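Local coordinates for protein probable polysaccharide deacetylase pdaA (Bacillus subtilis, PDB 1NY1) that removes the acetyl group from N-acetylmuramic acid residues of peptidoglycan, a step toward the muramic delta-lactam of the spore cortex, and is required for germination, at residues V81-S92 with V123-K133. Sequence-based numbering, arbitrary orientation.
Sequences VKDQPQLIKRMS and VNEEVYKITGK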
ATOM      1  N   VAL A  81       2.253  -7.513 -12.841  1.00 11.68           N
ATOM      2  CA  VAL A  81       3.209  -6.880 -13.741  1.00 12.77           C
ATOM      3  C   VAL A  81       3.248  -7.589 -15.094  1.00 13.22           C
ATOM      4  O   VAL A  81       3.193  -6.946 -16.138  1.00 14.26           O
ATOM      5  CB  VAL A  81       4.629  -6.867 -13.119  1.00 13.48           C
ATOM      6  CG1 VAL A  81       5.633  -6.312 -14.119  1.00 13.43           C
ATOM      7  CG2 VAL A  81       4.633  -6.013 -11.858  1.00 12.42           C
ATOM      8  N   LYS A  82       3.332  -8.913 -15.070  1.00 15.59           N
ATOM      9  CA  LYS A  82       3.381  -9.697 -16.297  1.00 15.90           C
ATOM     10  C   LYS A  82       2.061  -9.638 -17.071  1.00 15.88           C
ATOM     11  O   LYS A  82       2.052  -9.632 -18.302  1.00 14.35           O
ATOM     12  CB  LYS A  82       3.709 -11.156 -15.969  1.00 17.23           C
ATOM     13  CG  LYS A  82       4.999 -11.352 -15.167  1.00 20.48           C
ATOM     14  CD  LYS A  82       6.239 -11.390 -16.049  1.00 22.39           C
ATOM     15  CE  LYS A  82       6.324 -12.705 -16.825  1.00 24.66           C
ATOM     16  NZ  LYS A  82       7.536 -12.762 -17.698  1.00 25.97           N
ATOM     17  N   ASP A  83       0.944  -9.585 -16.354  1.00 15.63           N
ATOM     18  CA  ASP A  83      -0.362  -9.558 -17.006  1.00 16.14           C
ATOM     19  C   ASP A  83      -0.819  -8.175 -17.470  1.00 15.59           C
ATOM     20  O   ASP A  83      -1.549  -8.057 -18.459  1.00 15.20           O
ATOM     21  CB  ASP A  83      -1.414 -10.160 -16.064  1.00 19.54           C
ATOM     22  CG  ASP A  83      -2.758 -10.335 -16.730  1.00 21.66           C
ATOM     23  OD1 ASP A  83      -2.822 -11.048 -17.755  1.00 21.71           O
ATOM     24  OD2 ASP A  83      -3.754  -9.761 -16.230  1.00 21.91           O
ATOM     25  N   GLN A  84      -0.377  -7.130 -16.776  1.00 13.53           N
ATOM     26  CA  GLN A  84      -0.791  -5.766 -17.099  1.00 14.57           C
ATOM     27  C   GLN A  84       0.338  -4.757 -17.339  1.00 16.03           C
ATOM     28  O   GLN A  84       0.388  -3.704 -16.692  1.00 14.67           O
ATOM     29  CB  GLN A  84      -1.687  -5.242 -15.976  1.00 14.03           C
ATOM     30  CG  GLN A  84      -2.955  -6.055 -15.764  1.00 15.45           C
ATOM     31  CD  GLN A  84      -3.905  -5.950 -16.935  1.00 16.40           C
ATOM     32  OE1 GLN A  84      -4.076  -4.877 -17.511  1.00 17.62           O
ATOM     33  NE2 GLN A  84      -4.547  -7.061 -17.284  1.00 18.19           N
ATOM     34  N   PRO A  85       1.235  -5.046 -18.295  1.00 16.80           N
ATOM     35  CA  PRO A  85       2.368  -4.168 -18.622  1.00 17.76           C
ATOM     36  C   PRO A  85       1.977  -2.712 -18.896  1.00 16.64           C
ATOM     37  O   PRO A  85       2.637  -1.784 -18.424  1.00 16.56           O
ATOM     38  CB  PRO A  85       2.974  -4.825 -19.864  1.00 17.97           C
ATOM     39  CG  PRO A  85       2.578  -6.265 -19.725  1.00 22.41           C
ATOM     40  CD  PRO A  85       1.170  -6.188 -19.221  1.00 17.69           C
ATOM     41  N   GLN A  86       0.909  -2.513 -19.663  1.00 15.77           N
ATOM     42  CA  GLN A  86       0.462  -1.168 -19.998  1.00 17.64           C
ATOM     43  C   GLN A  86       0.064  -0.362 -18.763  1.00 17.41           C
ATOM     44  O   GLN A  86       0.339   0.837 -18.690  1.00 16.72           O
ATOM     45  CB  GLN A  86      -0.701  -1.224 -20.993  1.00 21.50           C
ATOM     46  CG  GLN A  86      -0.367  -1.990 -22.267  1.00 28.41           C
ATOM     47  CD  GLN A  86      -1.413  -1.820 -23.353  1.00 33.12           C
ATOM     48  OE1 GLN A  86      -2.600  -2.082 -23.141  1.00 36.85           O
ATOM     49  NE2 GLN A  86      -0.974  -1.382 -24.531  1.00 34.45           N
ATOM     50  N   LEU A  87      -0.576  -1.012 -17.795  1.00 15.52           N
ATOM     51  CA  LEU A  87      -0.975  -0.320 -16.575  1.00 15.81           C
ATOM     52  C   LEU A  87       0.254   0.081 -15.766  1.00 14.82           C
ATOM     53  O   LEU A  87       0.312   1.176 -15.210  1.00 15.40           O
ATOM     54  CB  LEU A  87      -1.891  -1.202 -15.723  1.00 13.71           C
ATOM     55  CG  LEU A  87      -3.324  -1.365 -16.238  1.00 13.22           C
ATOM     56  CD1 LEU A  87      -4.069  -2.360 -15.364  1.00 15.72           C
ATOM     57  CD2 LEU A  87      -4.031  -0.018 -16.234  1.00 15.61           C
ATOM     58  N   ILE A  88       1.236  -0.811 -15.701  1.00 14.62           N
ATOM     59  CA  ILE A  88       2.464  -0.530 -14.969  1.00 14.50           C
ATOM     60  C   ILE A  88       3.119   0.698 -15.583  1.00 14.05           C
ATOM     61  O   ILE A  88       3.641   1.560 -14.877  1.00 16.43           O
ATOM     62  CB  ILE A  88       3.460  -1.707 -15.064  1.00 15.62           C
ATOM     63  CG1 ILE A  88       2.935  -2.907 -14.268  1.00 15.26           C
ATOM     64  CG2 ILE A  88       4.838  -1.259 -14.587  1.00 13.99           C
ATOM     65  CD1 ILE A  88       2.753  -2.641 -12.772  1.00 15.86           C
ATOM     66  N   LYS A  89       3.085   0.764 -16.909  1.00 14.32           N
ATOM     67  CA  LYS A  89       3.676   1.883 -17.633  1.00 15.92           C
ATOM     68  C   LYS A  89       2.929   3.174 -17.283  1.00 15.65           C
ATOM     69  O   LYS A  89       3.544   4.229 -17.114  1.00 15.20           O
ATOM     70  CB  LYS A  89       3.608   1.621 -19.143  1.00 17.42           C
ATOM     71  CG  LYS A  89       4.534   2.500 -19.978  1.00 21.18           C
ATOM     72  CD  LYS A  89       5.784   1.741 -20.430  1.00 24.78           C
ATOM     73  CE  LYS A  89       5.443   0.655 -21.452  1.00 23.88           C
ATOM     74  NZ  LYS A  89       6.657  -0.068 -21.941  1.00 22.54           N
ATOM     75  N   ARG A  90       1.604   3.091 -17.169  1.00 15.28           N
ATOM     76  CA  ARG A  90       0.811   4.268 -16.820  1.00 15.54           C
ATOM     77  C   ARG A  90       1.169   4.766 -15.428  1.00 15.05           C
ATOM     78  O   ARG A  90       1.327   5.966 -15.209  1.00 15.49           O
ATOM     79  CB  ARG A  90      -0.690   3.970 -16.842  1.00 16.23           C
ATOM     80  CG  ARG A  90      -1.351   4.045 -18.199  1.00 19.26           C
ATOM     81  CD  ARG A  90      -2.856   4.204 -18.030  1.00 18.44           C
ATOM     82  NE  ARG A  90      -3.211   5.484 -17.415  1.00 17.25           N
ATOM     83  CZ  ARG A  90      -4.451   5.835 -17.084  1.00 17.89           C
ATOM     84  NH1 ARG A  90      -5.459   5.003 -17.305  1.00 17.63           N
ATOM     85  NH2 ARG A  90      -4.689   7.020 -16.534  1.00 18.40           N
HETATM   86  N   MSE A  91       1.283   3.840 -14.484  1.00 15.17           N
HETATM   87  CA  MSE A  91       1.612   4.210 -13.116  1.00 13.31           C
HETATM   88  C   MSE A  91       2.913   4.996 -13.122  1.00 15.10           C
HETATM   89  O   MSE A  91       3.021   6.054 -12.500  1.00 15.00           O
HETATM   90  CB  MSE A  91       1.766   2.958 -12.251  1.00 12.44           C
HETATM   91  CG  MSE A  91       0.503   2.111 -12.181  1.00 10.24           C
HETATM   92 SE   MSE A  91       0.724   0.450 -11.244  1.00 12.79          SE
HETATM   93  CE  MSE A  91      -1.115  -0.102 -11.173  1.00 11.38           C
ATOM     94  N   SER A  92       3.900   4.478 -13.844  1.00 13.48           N
ATOM     95  CA  SER A  92       5.204   5.125 -13.926  1.00 15.58           C
ATOM     96  C   SER A  92       5.151   6.481 -14.630  1.00 14.62           C
ATOM     97  O   SER A  92       5.669   7.473 -14.117  1.00 13.76           O
ATOM     98  CB  SER A  92       6.196   4.207 -14.649  1.00 16.31           C
ATOM     99  OG  SER A  92       7.483   4.796 -14.703  1.00 19.58           O
ATOM    100  N   VAL A 123      10.427  -8.833  -9.211  1.00 14.98           N
ATOM    101  CA  VAL A 123       9.385  -7.847  -9.492  1.00 13.47           C
ATOM    102  C   VAL A 123      10.015  -6.586 -10.084  1.00 13.48           C
ATOM    103  O   VAL A 123       9.568  -6.091 -11.118  1.00 12.36           O
ATOM    104  CB  VAL A 123       8.588  -7.478  -8.213  1.00 13.35           C
ATOM    105  CG1 VAL A 123       7.572  -6.375  -8.528  1.00 14.11           C
ATOM    106  CG2 VAL A 123       7.864  -8.705  -7.687  1.00 12.73           C
ATOM    107  N   ASN A 124      11.062  -6.083  -9.436  1.00 14.24           N
ATOM    108  CA  ASN A 124      11.752  -4.883  -9.912  1.00 15.10           C
ATOM    109  C   ASN A 124      12.317  -5.117 -11.309  1.00 15.03           C
ATOM    110  O   ASN A 124      12.255  -4.237 -12.171  1.00 15.26           O
ATOM    111  CB  ASN A 124      12.883  -4.511  -8.951  1.00 15.29           C
ATOM    112  CG  ASN A 124      12.370  -4.061  -7.600  1.00 19.08           C
ATOM    113  OD1 ASN A 124      13.097  -4.091  -6.605  1.00 22.01           O
ATOM    114  ND2 ASN A 124      11.113  -3.631  -7.557  1.00 18.54           N
ATOM    115  N   GLU A 125      12.864  -6.311 -11.522  1.00 15.69           N
ATOM    116  CA  GLU A 125      13.438  -6.689 -12.811  1.00 16.05           C
ATOM    117  C   GLU A 125      12.401  -6.509 -13.921  1.00 16.75           C
ATOM    118  O   GLU A 125      12.667  -5.849 -14.926  1.00 16.97           O
ATOM    119  CB  GLU A 125      13.913  -8.151 -12.761  1.00 17.51           C
ATOM    120  CG  GLU A 125      14.334  -8.761 -14.104  1.00 18.82           C
ATOM    121  CD  GLU A 125      15.802  -8.550 -14.449  1.00 18.74           C
ATOM    122  OE1 GLU A 125      16.527  -7.888 -13.677  1.00 20.03           O
ATOM    123  OE2 GLU A 125      16.234  -9.058 -15.504  1.00 17.60           O
ATOM    124  N   GLU A 126      11.217  -7.086 -13.727  1.00 15.41           N
ATOM    125  CA  GLU A 126      10.146  -6.996 -14.714  1.00 15.74           C
ATOM    126  C   GLU A 126       9.615  -5.570 -14.860  1.00 14.31           C
ATOM    127  O   GLU A 126       9.317  -5.118 -15.969  1.00 12.67           O
ATOM    128  CB  GLU A 126       9.004  -7.945 -14.335  1.00 18.05           C
ATOM    129  CG  GLU A 126       7.951  -8.095 -15.419  1.00 21.45           C
ATOM    130  CD  GLU A 126       8.512  -8.669 -16.706  1.00 23.99           C
ATOM    131  OE1 GLU A 126       7.946  -8.372 -17.778  1.00 25.41           O
ATOM    132  OE2 GLU A 126       9.509  -9.421 -16.640  1.00 24.63           O
ATOM    133  N   VAL A 127       9.487  -4.863 -13.743  1.00 13.24           N
ATOM    134  CA  VAL A 127       9.012  -3.485 -13.788  1.00 14.00           C
ATOM    135  C   VAL A 127       9.993  -2.646 -14.611  1.00 15.44           C
ATOM    136  O   VAL A 127       9.581  -1.838 -15.441  1.00 15.05           O
ATOM    137  CB  VAL A 127       8.887  -2.879 -12.365  1.00 13.86           C
ATOM    138  CG1 VAL A 127       8.555  -1.388 -12.453  1.00 14.28           C
ATOM    139  CG2 VAL A 127       7.802  -3.605 -11.588  1.00 15.15           C
ATOM    140  N   TYR A 128      11.289  -2.852 -14.390  1.00 15.75           N
ATOM    141  CA  TYR A 128      12.301  -2.091 -15.117  1.00 16.32           C
ATOM    142  C   TYR A 128      12.258  -2.353 -16.618  1.00 17.11           C
ATOM    143  O   TYR A 128      12.437  -1.437 -17.420  1.00 18.79           O
ATOM    144  CB  TYR A 128      13.701  -2.397 -14.580  1.00 16.52           C
ATOM    145  CG  TYR A 128      14.775  -1.520 -15.189  1.00 15.80           C
ATOM    146  CD1 TYR A 128      15.390  -1.863 -16.397  1.00 16.45           C
ATOM    147  CD2 TYR A 128      15.153  -0.325 -14.573  1.00 16.69           C
ATOM    148  CE1 TYR A 128      16.357  -1.036 -16.975  1.00 13.74           C
ATOM    149  CE2 TYR A 128      16.114   0.509 -15.145  1.00 15.68           C
ATOM    150  CZ  TYR A 128      16.711   0.145 -16.342  1.00 15.51           C
ATOM    151  OH  TYR A 128      17.673   0.961 -16.900  1.00 16.92           O
ATOM    152  N   LYS A 129      12.030  -3.606 -16.994  1.00 19.61           N
ATOM    153  CA  LYS A 129      11.947  -3.984 -18.400  1.00 20.11           C
ATOM    154  C   LYS A 129      10.846  -3.178 -19.076  1.00 20.40           C
ATOM    155  O   LYS A 129      10.915  -2.868 -20.266  1.00 19.49           O
ATOM    156  CB  LYS A 129      11.621  -5.475 -18.522  1.00 21.16           C
ATOM    157  CG  LYS A 129      11.406  -5.955 -19.949  1.00 24.47           C
ATOM    158  CD  LYS A 129      10.869  -7.375 -19.986  1.00 28.53           C
ATOM    159  CE  LYS A 129      10.688  -7.854 -21.421  1.00 31.40           C
ATOM    160  NZ  LYS A 129      10.116  -9.233 -21.495  1.00 34.84           N
ATOM    161  N   ILE A 130       9.824  -2.838 -18.301  1.00 19.05           N
ATOM    162  CA  ILE A 130       8.690  -2.087 -18.818  1.00 18.68           C
ATOM    163  C   ILE A 130       8.858  -0.572 -18.757  1.00 19.19           C
ATOM    164  O   ILE A 130       8.622   0.128 -19.742  1.00 19.02           O
ATOM    165  CB  ILE A 130       7.401  -2.452 -18.042  1.00 17.60           C
ATOM    166  CG1 ILE A 130       7.085  -3.940 -18.232  1.00 15.22           C
ATOM    167  CG2 ILE A 130       6.247  -1.578 -18.511  1.00 16.78           C
ATOM    168  CD1 ILE A 130       5.971  -4.453 -17.343  1.00 17.57           C
ATOM    169  N   THR A 131       9.268  -0.077 -17.597  1.00 18.77           N
ATOM    170  CA  THR A 131       9.418   1.357 -17.368  1.00 19.76           C
ATOM    171  C   THR A 131      10.819   1.926 -17.562  1.00 20.28           C
ATOM    172  O   THR A 131      10.977   3.122 -17.806  1.00 20.62           O
ATOM    173  CB  THR A 131       8.995   1.711 -15.946  1.00 18.66           C
ATOM    174  OG1 THR A 131       9.936   1.146 -15.027  1.00 16.81           O
ATOM    175  CG2 THR A 131       7.616   1.147 -15.648  1.00 19.21           C
ATOM    176  N   GLY A 132      11.834   1.079 -17.431  1.00 20.54           N
ATOM    177  CA  GLY A 132      13.195   1.553 -17.570  1.00 20.15           C
ATOM    178  C   GLY A 132      13.548   2.380 -16.348  1.00 20.72           C
ATOM    179  O   GLY A 132      14.556   3.087 -16.327  1.00 19.56           O
ATOM    180  N   LYS A 133      12.710   2.289 -15.320  1.00 19.85           N
ATOM    181  CA  LYS A 133      12.932   3.039 -14.093  1.00 19.72           C
ATOM    182  C   LYS A 133      12.797   2.151 -12.865  1.00 18.28           C
ATOM    183  O   LYS A 133      12.380   0.996 -12.959  1.00 17.93           O
ATOM    184  CB  LYS A 133      11.933   4.198 -14.006  1.00 22.77           C
ATOM    185  CG  LYS A 133      11.994   5.139 -15.203  1.00 25.63           C
ATOM    186  CD  LYS A 133      10.955   6.247 -15.110  1.00 28.15           C
ATOM    187  CE  LYS A 133      10.938   7.108 -16.373  1.00 30.28           C
ATOM    188  NZ  LYS A 133      12.245   7.785 -16.637  1.00 31.09           N
TER
HETATM  189  O   HOH W   1       5.020  -7.514 -18.345  1.00 28.50           O
HETATM  190  O   HOH W   2       9.567 -10.740 -19.096  1.00 26.69           O
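Helix 85-92 crosses helix 123-131 at 77°, their axes 9.4 Å apart, with Val81 of the preceding helical turn facing Val127. Ile130 is the knob of the contact, set in a hole formed by Val81, Pro85, Ile88 and Lys89. Its CD1 lies 3.7 Å from Val81 CG1, and its CG2 rests near the carbonyl oxygen of Pro85. The Lys89 side chain crosses Ile130 at a slant. It bends at chi2 and chi3, which brings NZ back to donate a hydrogen bond to Ile130 O (3.0 Å), tilted 24° from the carbonyl plane. Further along, Thr131 CG2 packs against both Ile88 CG2 and Ser92 CB, 3.5 Å from the latter. Thr131 OG1 accepts from Lys133 N in an ST turn just past the helix end.

At the other end, Glu126 slides past Val81. Its CG is anti to the backbone N (chi1 -170°) and presses on Val81 CG1. The carboxylate bridges the helices through water: one water links OE1 to Val81 O, and a second donates to OE2 and accepts from Lys129 NZ and, weakly, Lys82 NZ. Lys82 NZ itself stays 4.0 Å from Glu126 OE2, beyond a salt bridge. Replacing Glu126 by an alanine removes the carboxylate, which would probably leave both waters without their acceptor, Lys82 and Lys129 without a nearby negative charge, and Val81 CG1 without the CG packed on it.

Beneath, Val81, Ile88, Val123 and Val127 reach strands 73-76 and 97-100. This is helix-on-helix packing over a parallel sheet, as in the NodB-type deacetylase fold, with the side chain of Val123 about 7 Å from that of His101, a metal-binding residue.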